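Local atomic coordinates of toll-like receptor 13 (Mus musculus, PDB entry 4Z0C), a protein that recognises bacterial 23S ribosomal RNA as an innate immune receptor and signals through MYD88 and TRAF6 to activate NF-kappa-B. Residues W53-T56 and N57-A60. Sequence-based numbering, arbitrary orientation.
Sequences WSFT and NLSA. With NAG (2-acetamido-2-deoxy-beta-D-glucopyranose), chain K.
F55 and L58 close a type I beta turn: L58 N gives its hydrogen to F55 O at 3.0 Å, with an N-H...O angle of 154°. The two side chains meet loosely, L58 CD1 at the edge of the F55 ring, 4.3 Å from F55 CD1. Both also pack on I30 of helix 26-30, and F55 reaches L82.

T56 and N57 occupy the two corners. T56 OG1 bonds back to W53 O at 2.9 Å; with its chi1 of -51° the hydroxyl sits beside the backbone N, while CG2 swings over toward N57. Followed from its base, N57 rests CB 3.6 Å from T56 C; CG, anti to the carbonyl carbon (chi1 -70°), carries the amide away from the turn and lies against the sugar, beside its ring oxygen O5. OD1 has the methyl CG2 of T56 at 4.0 Å on one side and the sugar on the other. The chain ends at ND2, joined covalently to C1 of the NAG at 1.5 Å. C1 lies on the OD1 side of the amide, and the ring is turned to bring O5 to 3.2 Å from OD1.

This is the loop between strands 49-50 and 63-65, where leucine-rich repeat 1 runs into repeat 2, and its F-x-x-L pattern is that of the repeat consensus. N57, L58 and S59 make an N-x-S sequon. The chemistry splits the turn: apolar F55 and L58 face the interior of the solenoid, the receptor's leucine-rich-repeat ectodomain, whereas the N57 amide, neutral and with one hydrogen replaced by the sugar, carries its glycan outward.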
# COMPACT_ATOMS: atom_id res chain seq x y z
N TRP A 53 -27.26 43.98 1.25
CA TRP A 53 -28.15 43.18 0.41
C TRP A 53 -27.35 42.12 -0.32
O TRP A 53 -27.31 42.10 -1.55
CB TRP A 53 -28.95 44.04 -0.57
CG TRP A 53 -30.27 44.53 -0.02
CD1 TRP A 53 -30.48 45.62 0.79
CD2 TRP A 53 -31.56 43.94 -0.25
NE1 TRP A 53 -31.82 45.74 1.08
CE2 TRP A 53 -32.51 44.73 0.46
CE3 TRP A 53 -32.02 42.83 -0.96
CZ2 TRP A 53 -33.87 44.44 0.46
CZ3 TRP A 53 -33.38 42.55 -0.97
CH2 TRP A 53 -34.29 43.35 -0.26
N SER A 54 -26.72 41.24 0.46
CA SER A 54 -25.75 40.30 -0.07
C SER A 54 -26.35 39.32 -1.05
O SER A 54 -25.70 38.91 -1.99
CB SER A 54 -25.06 39.55 1.08
OG SER A 54 -24.25 40.43 1.85
N PHE A 55 -27.63 38.99 -0.87
CA PHE A 55 -28.25 37.95 -1.69
C PHE A 55 -29.47 38.39 -2.50
O PHE A 55 -30.40 37.60 -2.69
CB PHE A 55 -28.57 36.74 -0.81
CG PHE A 55 -27.36 36.21 -0.11
CD1 PHE A 55 -26.48 35.36 -0.77
CD2 PHE A 55 -27.07 36.59 1.20
CE1 PHE A 55 -25.35 34.88 -0.13
CE2 PHE A 55 -25.94 36.10 1.85
CZ PHE A 55 -25.08 35.25 1.18
N THR A 56 -29.46 39.63 -2.98
CA THR A 56 -30.59 40.24 -3.71
C THR A 56 -31.18 39.38 -4.83
O THR A 56 -32.39 39.16 -4.89
CB THR A 56 -30.22 41.60 -4.33
OG1 THR A 56 -29.62 42.45 -3.35
CG2 THR A 56 -31.46 42.29 -4.88
N ASN A 57 -30.32 38.90 -5.73
CA ASN A 57 -30.80 38.13 -6.87
C ASN A 57 -30.88 36.62 -6.61
O ASN A 57 -31.03 35.82 -7.53
CB ASN A 57 -29.98 38.46 -8.14
CG ASN A 57 -30.24 39.88 -8.67
OD1 ASN A 57 -31.30 40.44 -8.44
ND2 ASN A 57 -29.27 40.44 -9.40
N LEU A 58 -30.78 36.24 -5.34
CA LEU A 58 -30.78 34.83 -4.94
C LEU A 58 -31.84 34.49 -3.88
O LEU A 58 -31.55 33.84 -2.88
CB LEU A 58 -29.39 34.45 -4.44
CG LEU A 58 -28.32 34.34 -5.53
CD1 LEU A 58 -26.91 34.47 -4.98
CD2 LEU A 58 -28.48 33.02 -6.25
N SER A 59 -33.09 34.91 -4.12
CA SER A 59 -34.14 34.77 -3.13
C SER A 59 -34.74 33.36 -3.11
O SER A 59 -35.61 33.06 -2.28
CB SER A 59 -35.26 35.79 -3.34
OG SER A 59 -36.01 35.46 -4.50
N ALA A 60 -34.26 32.50 -4.00
CA ALA A 60 -34.74 31.12 -3.99
C ALA A 60 -33.92 30.25 -3.02
O ALA A 60 -34.26 29.08 -2.79
CB ALA A 60 -34.72 30.54 -5.39
C1 NAG K . -29.70 41.64 -10.10
C2 NAG K . -28.39 42.42 -10.23
C3 NAG K . -28.52 43.63 -11.17
C4 NAG K . -28.97 43.10 -12.52
C5 NAG K . -30.31 42.38 -12.35
C6 NAG K . -30.79 41.84 -13.70
C7 NAG K . -26.70 42.44 -8.48
C8 NAG K . -26.06 43.28 -7.41
N2 NAG K . -27.89 42.83 -8.93
O3 NAG K . -27.30 44.33 -11.31
O4 NAG K . -29.06 44.15 -13.47
O5 NAG K . -30.26 41.34 -11.38
O6 NAG K . -29.74 41.13 -14.34
O7 NAG K . -26.11 41.43 -8.90